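Side-chain contacts in aspartate-semialdehyde dehydrogenase (Vibrio cholerae, PDB 2R00), which catalyses the NADPH-dependent reductive dephosphorylation of L-aspartyl-4-phosphate to L-aspartate-semialdehyde, a step towards lysine, methionine and threonine: residues P106-P110 and E111-E115; C131-I134 and Q135-A139; R275-F279 and P280-R284. All coordinates share one frame; numbering follows the deposited sequence.

Contact 1: residues P106-P110 and E111-E115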
loop_
_atom_site.group_PDB
_atom_site.type_symbol
_atom_site.label_atom_id
_atom_site.label_comp_id
_atom_site.label_asym_id
_atom_site.label_seq_id
_atom_site.Cartn_x
_atom_site.Cartn_y
_atom_site.Cartn_z
ATOM N N PRO A 106 -16.285 24.408 -10.679
ATOM C CA PRO A 106 -15.626 24.111 -9.411
ATOM C C PRO A 106 -15.682 22.625 -9.053
ATOM O O PRO A 106 -16.693 21.963 -9.296
ATOM C CB PRO A 106 -16.447 24.917 -8.391
ATOM C CG PRO A 106 -17.808 25.022 -9.008
ATOM C CD PRO A 106 -17.522 25.193 -10.479
ATOM N N LEU A 107 -14.594 22.122 -8.471
ATOM C CA LEU A 107 -14.512 20.743 -7.979
ATOM C C LEU A 107 -14.333 20.798 -6.468
ATOM O O LEU A 107 -13.289 21.227 -5.989
ATOM C CB LEU A 107 -13.311 20.033 -8.615
ATOM C CG LEU A 107 -12.944 18.613 -8.155
ATOM C CD1 LEU A 107 -14.059 17.639 -8.581
ATOM C CD2 LEU A 107 -11.587 18.178 -8.739
ATOM N N VAL A 108 -15.337 20.347 -5.716
ATOM C CA VAL A 108 -15.454 20.776 -4.319
ATOM C C VAL A 108 -15.417 19.663 -3.270
ATOM O O VAL A 108 -16.159 18.699 -3.357
ATOM C CB VAL A 108 -16.717 21.670 -4.112
ATOM C CG1 VAL A 108 -16.887 22.043 -2.654
ATOM C CG2 VAL A 108 -16.634 22.930 -5.003
ATOM N N VAL A 109 -14.525 19.827 -2.291
ATOM C CA VAL A 109 -14.564 19.114 -1.013
ATOM C C VAL A 109 -14.833 20.188 0.062
ATOM O O VAL A 109 -13.970 21.037 0.314
ATOM C CB VAL A 109 -13.208 18.419 -0.698
ATOM C CG1 VAL A 109 -13.210 17.829 0.726
ATOM C CG2 VAL A 109 -12.882 17.339 -1.740
ATOM N N PRO A 110 -16.054 20.196 0.645
ATOM C CA PRO A 110 -16.476 21.276 1.552
ATOM C C PRO A 110 -15.579 21.579 2.756
ATOM O O PRO A 110 -15.590 22.703 3.227
ATOM C CB PRO A 110 -17.874 20.830 2.007
ATOM C CG PRO A 110 -18.362 19.988 0.899
ATOM C CD PRO A 110 -17.148 19.234 0.428
ATOM N N GLU A 111 -14.800 20.610 3.237
ATOM C CA GLU A 111 -13.879 20.866 4.346
ATOM C C GLU A 111 -12.620 21.576 3.858
ATOM O O GLU A 111 -11.856 22.131 4.654
ATOM C CB GLU A 111 -13.489 19.560 5.039
ATOM C CG GLU A 111 -14.645 18.841 5.715
ATOM C CD GLU A 111 -15.316 17.826 4.816
ATOM O OE1 GLU A 111 -15.213 17.938 3.567
ATOM O OE2 GLU A 111 -15.956 16.905 5.369
ATOM N N VAL A 112 -12.406 21.562 2.548
ATOM C CA VAL A 112 -11.154 22.055 1.997
ATOM C C VAL A 112 -11.330 23.345 1.198
ATOM O O VAL A 112 -10.695 24.361 1.515
ATOM C CB VAL A 112 -10.451 20.962 1.149
ATOM C CG1 VAL A 112 -9.176 21.494 0.527
ATOM C CG2 VAL A 112 -10.167 19.736 2.004
ATOM N N ASN A 113 -12.186 23.310 0.174
ATOM C CA ASN A 113 -12.335 24.460 -0.719
ATOM C C ASN A 113 -13.784 24.920 -0.906
ATOM O O ASN A 113 -14.223 25.105 -2.044
ATOM C CB ASN A 113 -11.684 24.169 -2.079
ATOM C CG ASN A 113 -12.394 23.050 -2.848
ATOM O OD1 ASN A 113 -13.040 22.186 -2.262
ATOM N ND2 ASN A 113 -12.269 23.073 -4.162
ATOM N N PRO A 114 -14.520 25.150 0.207
ATOM C CA PRO A 114 -15.936 25.484 0.064
ATOM C C PRO A 114 -16.134 26.801 -0.682
ATOM O O PRO A 114 -17.189 27.006 -1.254
ATOM C CB PRO A 114 -16.420 25.621 1.516
ATOM C CG PRO A 114 -15.181 25.992 2.295
ATOM C CD PRO A 114 -14.099 25.176 1.625
ATOM N N GLU A 115 -15.112 27.663 -0.674
ATOM C CA GLU A 115 -15.123 28.938 -1.401
ATOM C C GLU A 115 -15.375 28.756 -2.893
ATOM O O GLU A 115 -15.993 29.613 -3.537
ATOM C CB GLU A 115 -13.792 29.680 -1.226
ATOM C CG GLU A 115 -13.810 30.824 -0.217
ATOM C CD GLU A 115 -12.817 31.937 -0.582
ATOM O OE1 GLU A 115 -11.588 31.663 -0.636
ATOM O OE2 GLU A 115 -13.270 33.089 -0.822
#
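Leu-107 offers its carbonyl O to ND2 of Asn-113 at 2.8 Å, with the oxygen almost in the plane of the asparagine amide and the bond nearly straight. Its side chain turns the other way and packs on Arg-100, a predicted phosphate-binding residue. Val-108 is spanned by the same amide: while ND2 holds the residue before it, OD1 accepts from Val-109 N at 2.8 Å, in the carbonyl plane. A chi1 of 66° puts Asn-113 CG between its own backbone N and carbonyl carbon, folding the amide back against the extended chain. Asparagine suits this place because one short group both donates and accepts, much as a parallel neighbouring strand would. Val-109 O takes two donors, Val-112 N from above the carbonyl plane at 2.8 Å and Asn-113 N almost head-on at 2.9 Å. Val-109 CG1 meets Val-112 CG2 at 3.8 Å. Pro-110, whose ring fixes phi, starts the bend well, and its O lies 3.3 Å from Pro-114 CD. Residues 109-112 thus form a type I beta turn, with Asn-113, one residue beyond it, also bonded to Val-109 O, in a loop of the nucleotide-binding domain between strands 91-94 and 125-127.

Contact 2: residues C131-I134 and Q135-A139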
loop_
_atom_site.group_PDB
_atom_site.type_symbol
_atom_site.label_atom_id
_atom_site.label_comp_id
_atom_site.label_asym_id
_atom_site.label_seq_id
_atom_site.Cartn_x
_atom_site.Cartn_y
_atom_site.Cartn_z
ATOM N N CYS A 131 -14.051 9.657 -4.666
ATOM C CA CYS A 131 -13.964 9.343 -3.217
ATOM C C CYS A 131 -12.520 9.213 -2.737
ATOM O O CYS A 131 -12.202 9.647 -1.637
ATOM C CB CYS A 131 -14.784 8.102 -2.821
ATOM S SG CYS A 131 -15.080 7.905 -0.983
ATOM N N SER A 132 -11.652 8.641 -3.577
ATOM C CA SER A 132 -10.215 8.598 -3.301
ATOM C C SER A 132 -9.629 9.982 -3.012
ATOM O O SER A 132 -8.858 10.151 -2.066
ATOM C CB SER A 132 -9.465 8.001 -4.487
ATOM O OG SER A 132 -9.418 6.593 -4.409
ATOM N N THR A 133 -9.984 10.956 -3.848
ATOM C CA THR A 133 -9.495 12.330 -3.715
ATOM C C THR A 133 -10.140 13.029 -2.516
ATOM O O THR A 133 -9.467 13.748 -1.783
ATOM C CB THR A 133 -9.785 13.157 -4.986
ATOM O OG1 THR A 133 -9.331 12.437 -6.136
ATOM C CG2 THR A 133 -9.086 14.512 -4.916
ATOM N N ILE A 134 -11.441 12.824 -2.332
ATOM C CA ILE A 134 -12.143 13.326 -1.143
ATOM C C ILE A 134 -11.445 12.856 0.147
ATOM O O ILE A 134 -11.031 13.678 0.968
ATOM C CB ILE A 134 -13.629 12.902 -1.132
ATOM C CG1 ILE A 134 -14.369 13.490 -2.342
ATOM C CG2 ILE A 134 -14.310 13.334 0.195
ATOM C CD1 ILE A 134 -15.774 12.911 -2.558
ATOM N N GLN A 135 -11.295 11.544 0.292
ATOM C CA GLN A 135 -10.647 10.921 1.458
ATOM C C GLN A 135 -9.305 11.578 1.773
ATOM O O GLN A 135 -9.056 12.001 2.905
ATOM C CB GLN A 135 -10.349 9.451 1.158
ATOM C CG GLN A 135 -11.380 8.413 1.557
ATOM C CD GLN A 135 -11.006 7.023 1.037
ATOM O OE1 GLN A 135 -11.710 6.472 0.186
ATOM N NE2 GLN A 135 -9.881 6.461 1.524
ATOM N N MET A 136 -8.439 11.645 0.758
ATOM C CA MET A 136 -7.073 12.132 0.929
ATOM C C MET A 136 -7.036 13.616 1.298
ATOM O O MET A 136 -6.271 14.032 2.176
ATOM C CB MET A 136 -6.239 11.870 -0.341
ATOM C CG MET A 136 -4.773 12.306 -0.217
ATOM S SD MET A 136 -3.747 11.959 -1.661
ATOM C CE MET A 136 -4.354 13.141 -2.858
ATOM N N LEU A 137 -7.853 14.407 0.611
ATOM C CA LEU A 137 -7.860 15.855 0.789
ATOM C C LEU A 137 -8.390 16.300 2.154
ATOM O O LEU A 137 -7.897 17.276 2.735
ATOM C CB LEU A 137 -8.649 16.518 -0.341
ATOM C CG LEU A 137 -7.739 16.944 -1.497
ATOM C CD1 LEU A 137 -8.444 16.884 -2.789
ATOM C CD2 LEU A 137 -7.219 18.351 -1.272
ATOM N N VAL A 138 -9.397 15.597 2.657
ATOM C CA VAL A 138 -9.870 15.822 4.019
ATOM C C VAL A 138 -8.724 15.592 5.017
ATOM O O VAL A 138 -8.443 16.446 5.862
ATOM C CB VAL A 138 -11.113 14.971 4.335
ATOM C CG1 VAL A 138 -11.409 14.972 5.827
ATOM C CG2 VAL A 138 -12.329 15.527 3.574
ATOM N N ALA A 139 -8.052 14.451 4.896
ATOM C CA ALA A 139 -6.938 14.101 5.780
ATOM C C ALA A 139 -5.732 15.035 5.691
ATOM O O ALA A 139 -5.092 15.298 6.700
ATOM C CB ALA A 139 -6.505 12.641 5.550
#
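The first turns of helix 131-147 carry the catalytic nucleophile, Cys-131, which forms the acyl-thioester intermediate, and one turn on they carry Gln-135, bonded to Cys-131 through the backbone and facing its sulfur. The alpha-helical bonds run in regular i to i+4 order. The bond from Gln-135 N to Cys-131 O is 2.9 Å long and almost straight; Leu-137 N to Thr-133 O and Val-138 N to Ile-134 O are each 3.0 Å, and Met-136 N to Ser-132 O is somewhat longer at 3.2 Å.

Cys-131 SG stands anti to its backbone N (chi1 -165°), beside the carbonyl carbon, which puts the sulfur on the side of the helix where Gln-135 OE1 lies, 3.8 Å away, a van der Waals approach. The stronger partner of OE1 is ND1 of His-244, the predicted proton acceptor. The glutamine, extended beyond CG, therefore reaches from the helix to the histidine and probably fixes the orientation of its ring, consistent with a second-shell role. A long amide suits the place, giving a neutral acceptor at the end of a chain whose CG packs 3.5 Å from Cys-131 O.

Another face of the helix meets helix 211-223. There Thr-133 and Leu-137 lie alongside each other, pointing the same way, and both pack on Ile-223. The approach of Thr-133 CG2 to Leu-137 CD1, 3.3 Å, is tighter than normal packing; with the leucine in an unusual conformation, the exact position of CD1 is somewhat doubtful. Threonine suits the place, since it carries a hydroxyl and a methyl on one carbon: while the methyl turns to Leu-137, OG1 hydrogen-bonds OE1 of Glu-219.

Contact 3: residues R275-F279 and P280-R284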
loop_
_atom_site.group_PDB
_atom_site.type_symbol
_atom_site.label_atom_id
_atom_site.label_comp_id
_atom_site.label_asym_id
_atom_site.label_seq_id
_atom_site.Cartn_x
_atom_site.Cartn_y
_atom_site.Cartn_z
ATOM N N ARG A 275 -5.402 5.893 17.165
ATOM C CA ARG A 275 -4.046 5.983 17.702
ATOM C C ARG A 275 -3.478 4.601 17.989
ATOM O O ARG A 275 -2.281 4.453 18.226
ATOM C CB ARG A 275 -4.017 6.847 18.972
ATOM C CG ARG A 275 -4.033 8.357 18.713
ATOM C CD ARG A 275 -4.213 9.134 20.024
ATOM N NE ARG A 275 -4.284 10.583 19.831
ATOM C CZ ARG A 275 -3.229 11.386 19.687
ATOM N NH1 ARG A 275 -1.992 10.900 19.695
ATOM N NH2 ARG A 275 -3.416 12.684 19.528
ATOM N N GLY A 276 -4.342 3.591 17.963
ATOM C CA GLY A 276 -3.924 2.229 18.249
ATOM C C GLY A 276 -4.388 1.805 19.627
ATOM O O GLY A 276 -4.626 2.646 20.505
ATOM N N ALA A 277 -4.529 0.497 19.810
ATOM C CA ALA A 277 -5.030 -0.058 21.061
ATOM C C ALA A 277 -3.914 -0.809 21.769
ATOM O O ALA A 277 -3.140 -1.520 21.123
ATOM C CB ALA A 277 -6.202 -0.999 20.789
ATOM N N ASP A 278 -3.840 -0.645 23.092
ATOM C CA ASP A 278 -2.962 -1.463 23.925
ATOM C C ASP A 278 -3.772 -2.597 24.562
ATOM O O ASP A 278 -3.212 -3.614 24.983
ATOM C CB ASP A 278 -2.290 -0.609 25.006
ATOM C CG ASP A 278 -1.092 0.190 24.476
ATOM O OD1 ASP A 278 -0.535 -0.169 23.422
ATOM O OD2 ASP A 278 -0.695 1.178 25.126
ATOM N N PHE A 279 -5.089 -2.407 24.621
ATOM C CA PHE A 279 -6.021 -3.355 25.239
ATOM C C PHE A 279 -7.226 -3.628 24.327
ATOM O O PHE A 279 -7.613 -2.758 23.554
ATOM C CB PHE A 279 -6.490 -2.816 26.599
ATOM C CG PHE A 279 -5.393 -2.723 27.624
ATOM C CD1 PHE A 279 -4.590 -1.588 27.702
ATOM C CD2 PHE A 279 -5.159 -3.782 28.513
ATOM C CE1 PHE A 279 -3.559 -1.505 28.640
ATOM C CE2 PHE A 279 -4.144 -3.708 29.455
ATOM C CZ PHE A 279 -3.339 -2.567 29.520
ATOM N N PRO A 280 -7.815 -4.840 24.407
ATOM C CA PRO A 280 -8.989 -5.172 23.577
ATOM C C PRO A 280 -10.116 -4.125 23.585
ATOM O O PRO A 280 -10.654 -3.803 22.517
ATOM C CB PRO A 280 -9.473 -6.497 24.166
ATOM C CG PRO A 280 -8.229 -7.118 24.739
ATOM C CD PRO A 280 -7.404 -5.977 25.256
ATOM N N THR A 281 -10.459 -3.597 24.763
ATOM C CA THR A 281 -11.546 -2.607 24.887
ATOM C C THR A 281 -11.275 -1.281 24.167
ATOM O O THR A 281 -12.203 -0.490 23.958
ATOM C CB THR A 281 -11.885 -2.292 26.357
ATOM O OG1 THR A 281 -10.700 -1.843 27.045
ATOM C CG2 THR A 281 -12.496 -3.534 27.051
ATOM N N GLN A 282 -10.016 -1.042 23.796
ATOM C CA GLN A 282 -9.643 0.169 23.053
ATOM C C GLN A 282 -9.807 0.060 21.522
ATOM O O GLN A 282 -9.782 1.074 20.816
ATOM C CB GLN A 282 -8.221 0.605 23.420
ATOM C CG GLN A 282 -8.068 1.114 24.859
ATOM C CD GLN A 282 -6.610 1.267 25.281
ATOM O OE1 GLN A 282 -5.707 0.734 24.643
ATOM N NE2 GLN A 282 -6.382 1.993 26.365
ATOM N N VAL A 283 -9.977 -1.161 21.015
ATOM C CA VAL A 283 -10.254 -1.376 19.591
ATOM C C VAL A 283 -11.660 -0.838 19.273
ATOM O O VAL A 283 -12.639 -1.185 19.951
ATOM C CB VAL A 283 -10.148 -2.879 19.196
ATOM C CG1 VAL A 283 -10.283 -3.068 17.687
ATOM C CG2 VAL A 283 -8.842 -3.485 19.696
ATOM N N ARG A 284 -11.746 0.010 18.253
ATOM C CA ARG A 284 -13.020 0.626 17.862
ATOM C C ARG A 284 -13.475 0.159 16.485
ATOM O O ARG A 284 -12.661 -0.297 15.681
ATOM C CB ARG A 284 -12.910 2.153 17.864
ATOM C CG ARG A 284 -12.289 2.745 19.119
ATOM C CD ARG A 284 -12.731 4.187 19.350
ATOM N NE ARG A 284 -12.337 5.097 18.271
ATOM C CZ ARG A 284 -11.120 5.618 18.126
ATOM N NH1 ARG A 284 -10.146 5.314 18.980
ATOM N NH2 ARG A 284 -10.874 6.440 17.118
HETATM O O HOH W 1 -7.614 6.307 19.127
#
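OE1 of Gln-282 is gripped by two consecutive backbone amides, in the loop between strands 271-273 and 292-300 of the dimerisation domain. Asp-278 N donates at 2.8 Å, nearly in line with the side-chain C=O, and Phe-279 N at 3.2 Å from well above the carbonyl plane. Glutamine has the right length: CG stands anti to its own carbonyl carbon (chi1 -68°) and the chain runs extended back across the turn. The amide lies alongside the Phe-279 ring with the two planes 85° apart, and OE1 sits at the ring edge, 4.0 Å from CD1. Gln-282 N closes the turn by bonding Phe-279 O at 3.0 Å. Pro-280, with its restricted phi, suits the start of this short 3-10 segment. At the start of the side chain, Ala-277 CB, a small methyl, fits against Gln-282 CB at 3.7 Å and Val-283 CG2 at 3.8 Å. A water accepts from Arg-275 N at 3.0 Å and from Arg-284 NH1 at 2.7 Å, joining the arms; a salt bridge from Arg-284 NE to Glu-272 holds the guanidinium. This exposed loop thus rests largely on polar bonds, while Val-283 packs on Ile-201 of the second subunit.

Overall arrangement
Contacts 1 and 2 lie side by side, their centres 11 Å apart. The turn of 106-115 packs against the helix start of 131-139: Val-109 CG1 and Val-138 CG2 meet at 3.8 Å, and Val-112 CG2 comes within 3.4 Å of Leu-137 O. Contact 2 holds the nucleophile itself, whereas contact 1 borders the predicted phosphate site through Leu-107, so contact 1 probably lies at the edge of the site whose nucleophile contact 2 carries. Contact 3 stands apart in the dimerisation domain, its centre 25 Å from that of contact 2 and 34 Å from that of contact 1. It lies away from the annotated sites and faces the second subunit.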